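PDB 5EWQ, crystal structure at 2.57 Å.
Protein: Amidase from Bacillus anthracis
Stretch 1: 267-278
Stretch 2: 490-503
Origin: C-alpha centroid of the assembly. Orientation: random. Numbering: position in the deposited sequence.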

# COMPACT_ATOMS: atom_id res chain seq x y z
N ALA A 267 -2.64 4.33 5.36
CA ALA A 267 -3.63 4.60 6.39
C ALA A 267 -4.61 5.69 5.94
O ALA A 267 -4.51 6.19 4.82
CB ALA A 267 -2.95 5.01 7.68
N ARG A 268 -5.54 6.05 6.82
CA ARG A 268 -6.48 7.12 6.53
C ARG A 268 -5.83 8.47 6.80
O ARG A 268 -6.16 9.48 6.17
CB ARG A 268 -7.75 6.98 7.36
CG ARG A 268 -8.12 5.55 7.70
CD ARG A 268 -9.36 5.51 8.59
NE ARG A 268 -9.63 4.17 9.08
CZ ARG A 268 -9.14 3.67 10.22
NH1 ARG A 268 -9.44 2.44 10.59
NH2 ARG A 268 -8.35 4.42 10.98
N THR A 269 -4.91 8.48 7.76
CA THR A 269 -4.28 9.71 8.22
C THR A 269 -2.77 9.68 7.99
O THR A 269 -2.14 8.64 8.14
CB THR A 269 -4.57 9.94 9.72
OG1 THR A 269 -5.96 9.75 9.97
CG2 THR A 269 -4.17 11.35 10.14
N VAL A 270 -2.21 10.83 7.62
CA VAL A 270 -0.77 10.97 7.42
C VAL A 270 -0.02 10.65 8.72
O VAL A 270 1.07 10.08 8.69
CB VAL A 270 -0.42 12.40 6.95
CG1 VAL A 270 1.08 12.52 6.68
CG2 VAL A 270 -1.21 12.76 5.71
N LYS A 271 -0.63 11.03 9.84
CA LYS A 271 -0.09 10.74 11.16
C LYS A 271 0.07 9.24 11.38
O LYS A 271 1.15 8.76 11.73
CB LYS A 271 -0.99 11.33 12.24
CG LYS A 271 -0.55 11.06 13.67
CD LYS A 271 0.51 12.05 14.13
CE LYS A 271 0.52 12.18 15.65
NZ LYS A 271 1.40 13.28 16.11
N ASP A 272 -1.02 8.50 11.17
CA ASP A 272 -1.04 7.06 11.37
C ASP A 272 -0.10 6.34 10.41
O ASP A 272 0.48 5.30 10.74
CB ASP A 272 -2.46 6.52 11.22
CG ASP A 272 -3.41 7.09 12.25
OD1 ASP A 272 -2.96 7.41 13.37
OD2 ASP A 272 -4.62 7.22 11.95
N ALA A 273 0.07 6.90 9.21
CA ALA A 273 0.97 6.34 8.22
C ALA A 273 2.42 6.43 8.69
O ALA A 273 3.19 5.49 8.52
CB ALA A 273 0.80 7.05 6.88
N ALA A 274 2.77 7.56 9.28
CA ALA A 274 4.12 7.77 9.79
C ALA A 274 4.38 6.89 11.01
O ALA A 274 5.52 6.49 11.26
CB ALA A 274 4.32 9.23 10.15
N THR A 275 3.32 6.59 11.75
CA THR A 275 3.42 5.71 12.91
C THR A 275 3.84 4.31 12.49
O THR A 275 4.72 3.71 13.09
CB THR A 275 2.08 5.64 13.67
OG1 THR A 275 1.76 6.94 14.20
CG2 THR A 275 2.17 4.65 14.82
N LEU A 276 3.20 3.80 11.44
CA LEU A 276 3.53 2.49 10.89
C LEU A 276 4.90 2.51 10.23
O LEU A 276 5.63 1.52 10.26
CB LEU A 276 2.46 2.05 9.89
CG LEU A 276 2.65 0.69 9.22
CD1 LEU A 276 2.65 -0.41 10.26
CD2 LEU A 276 1.58 0.45 8.18
N PHE A 277 5.25 3.65 9.64
CA PHE A 277 6.50 3.80 8.90
C PHE A 277 7.72 3.72 9.82
O PHE A 277 8.84 3.49 9.36
CB PHE A 277 6.50 5.13 8.14
CG PHE A 277 7.66 5.29 7.20
CD1 PHE A 277 7.86 4.40 6.16
CD2 PHE A 277 8.54 6.35 7.35
CE1 PHE A 277 8.92 4.56 5.29
CE2 PHE A 277 9.60 6.52 6.48
CZ PHE A 277 9.79 5.62 5.45
N ASN A 278 7.50 3.90 11.12
CA ASN A 278 8.58 3.84 12.10
C ASN A 278 9.16 2.43 12.26
O ASN A 278 10.35 2.27 12.50
CB ASN A 278 8.09 4.35 13.45
CG ASN A 278 7.89 5.85 13.47
OD1 ASN A 278 8.55 6.59 12.75
ND2 ASN A 278 6.96 6.31 14.30
N GLY A 490 13.99 11.93 2.11
CA GLY A 490 13.31 13.02 2.78
C GLY A 490 11.90 12.68 3.20
O GLY A 490 10.97 13.47 3.00
N GLU A 491 11.72 11.50 3.79
CA GLU A 491 10.42 11.08 4.30
C GLU A 491 9.97 11.97 5.46
O GLU A 491 8.78 12.17 5.67
CB GLU A 491 10.45 9.62 4.73
CG GLU A 491 10.41 8.61 3.59
CD GLU A 491 11.76 8.42 2.91
OE1 GLU A 491 12.70 9.18 3.21
OE2 GLU A 491 11.87 7.50 2.08
N LYS A 492 10.94 12.49 6.20
CA LYS A 492 10.65 13.35 7.34
C LYS A 492 9.99 14.65 6.90
O LYS A 492 9.05 15.13 7.55
CB LYS A 492 11.94 13.66 8.12
N GLU A 493 10.46 15.21 5.79
CA GLU A 493 9.91 16.45 5.28
C GLU A 493 8.59 16.21 4.55
O GLU A 493 7.70 17.06 4.55
CB GLU A 493 10.91 17.14 4.35
CG GLU A 493 10.52 18.55 3.94
CD GLU A 493 11.56 19.22 3.07
OE1 GLU A 493 11.46 20.45 2.86
OE2 GLU A 493 12.47 18.52 2.59
N LEU A 494 8.48 15.04 3.92
CA LEU A 494 7.26 14.68 3.19
C LEU A 494 6.06 14.56 4.13
O LEU A 494 4.99 15.11 3.85
CB LEU A 494 7.45 13.38 2.42
CG LEU A 494 7.61 13.51 0.91
CD1 LEU A 494 7.43 12.17 0.23
CD2 LEU A 494 6.63 14.54 0.35
N PHE A 495 6.25 13.84 5.23
CA PHE A 495 5.18 13.67 6.22
C PHE A 495 4.77 15.01 6.81
O PHE A 495 3.59 15.26 7.02
CB PHE A 495 5.62 12.72 7.33
CG PHE A 495 5.41 11.27 7.01
CD1 PHE A 495 4.13 10.76 6.87
CD2 PHE A 495 6.49 10.41 6.85
CE1 PHE A 495 3.93 9.42 6.58
CE2 PHE A 495 6.29 9.07 6.56
CZ PHE A 495 5.01 8.58 6.42
N ASN A 496 5.75 15.87 7.07
CA ASN A 496 5.49 17.19 7.62
C ASN A 496 4.69 18.04 6.63
O ASN A 496 3.77 18.76 7.01
CB ASN A 496 6.80 17.89 7.98
CG ASN A 496 6.58 19.10 8.87
OD1 ASN A 496 5.56 19.22 9.55
ND2 ASN A 496 7.55 20.02 8.86
N ILE A 497 5.06 17.95 5.36
CA ILE A 497 4.34 18.63 4.29
C ILE A 497 2.95 18.03 4.10
O ILE A 497 1.96 18.74 3.99
CB ILE A 497 5.13 18.58 2.96
CG1 ILE A 497 6.31 19.55 3.01
CG2 ILE A 497 4.22 18.91 1.78
CD1 ILE A 497 7.14 19.55 1.75
N GLY A 498 2.90 16.70 4.07
CA GLY A 498 1.65 15.99 3.89
C GLY A 498 0.66 16.20 5.02
O GLY A 498 -0.54 16.33 4.79
N TYR A 499 1.17 16.23 6.25
CA TYR A 499 0.33 16.43 7.42
C TYR A 499 -0.29 17.83 7.43
O TYR A 499 -1.44 18.00 7.81
CB TYR A 499 1.14 16.21 8.71
CG TYR A 499 0.33 16.37 9.98
CD1 TYR A 499 -0.45 15.33 10.46
CD2 TYR A 499 0.36 17.56 10.70
CE1 TYR A 499 -1.18 15.47 11.62
CE2 TYR A 499 -0.37 17.70 11.86
CZ TYR A 499 -1.14 16.66 12.32
OH TYR A 499 -1.87 16.80 13.48
N ALA A 500 0.49 18.81 7.01
CA ALA A 500 0.03 20.20 6.98
C ALA A 500 -1.04 20.40 5.92
O ALA A 500 -2.00 21.14 6.13
CB ALA A 500 1.20 21.14 6.75
N TYR A 501 -0.87 19.74 4.77
CA TYR A 501 -1.87 19.82 3.71
C TYR A 501 -3.14 19.07 4.09
O TYR A 501 -4.24 19.46 3.72
CB TYR A 501 -1.30 19.26 2.40
CG TYR A 501 -2.36 19.02 1.34
CD1 TYR A 501 -2.94 20.09 0.66
CD2 TYR A 501 -2.78 17.74 1.02
CE1 TYR A 501 -3.91 19.87 -0.30
CE2 TYR A 501 -3.74 17.51 0.06
CZ TYR A 501 -4.31 18.59 -0.60
OH TYR A 501 -5.27 18.38 -1.56
N GLU A 502 -2.97 17.98 4.84
CA GLU A 502 -4.10 17.15 5.26
C GLU A 502 -5.01 17.89 6.23
O GLU A 502 -6.22 17.91 6.07
CB GLU A 502 -3.60 15.86 5.90
CG GLU A 502 -4.70 14.95 6.40
CD GLU A 502 -4.18 13.82 7.26
OE1 GLU A 502 -3.34 14.09 8.15
OE2 GLU A 502 -4.60 12.67 7.04
N GLN A 503 -4.40 18.50 7.25
CA GLN A 503 -5.16 19.18 8.29
C GLN A 503 -5.75 20.50 7.82
O GLN A 503 -6.82 20.91 8.27
CB GLN A 503 -4.28 19.41 9.52
CG GLN A 503 -3.79 18.14 10.19
CD GLN A 503 -4.92 17.30 10.75
OE1 GLN A 503 -5.98 17.82 11.10
NE2 GLN A 503 -4.70 15.99 10.85

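Helices 270-278 and 491-503 pack nearly antiparallel, at 157°, with axes 9.8 Å apart at closest approach and 508 Å² buried between the two stretches. The one polar link lies where the first helix begins. Glu502 extends from the second helix with chi1 and chi2 both t, which carries its carboxylate to the free amide of Val270: N to OE2 is 3.1 Å, a good hydrogen bond, while Val270 N to Glu502 OE1, at 3.5 Å, is weak. A first-turn amide has no backbone acceptor within its own helix, so an acidic side chain suits the site; Thr269, at the N-cap position, makes no capping bond with its own side chain. Val270, chi1 t, has its CA-to-CB bond directed toward the second helix and sits as a knob among Phe495, Gly498, Tyr499 and Glu502. Val270 CG1 lies 3.5 Å from Phe495 CD1, and Val270 CG2 is 3.7 Å from Gly498 O. Gly498 has no side chain; an ideal CB on Gly498 would come within 3.6 Å of Val270 CG1, a normal contact, but would be crowded by Leu494 O of its own helix at 3.1 Å. Phe495 is the reciprocal knob. Its CA-to-CB bond points sideways, but with chi1 at -85° the ring end comes nearer and settles among Val270, Ala273, Ala274 and Phe277. Ala274 CB stands 3.6 Å from the centroid of the Phe495 ring, over its face in a CH-pi contact, whereas Ala273 CB meets the ring edge, 3.9 Å from Phe495 CE1. Small alanine side chains suit a place where the backbone itself lies close to the ring, with Ala274 N 3.5 Å from Phe495 CE1. Phe277, chi1 t, meets Phe495 obliquely, ring planes at 47° and CD2 3.6 Å from Phe495 CE2; its CZ reaches 3.6 Å from Glu491 CG, using the aliphatic part of that acid. Lys271 CB lies 4.2 Å from Tyr499 CE1, a looser apolar contact in a partly exposed setting.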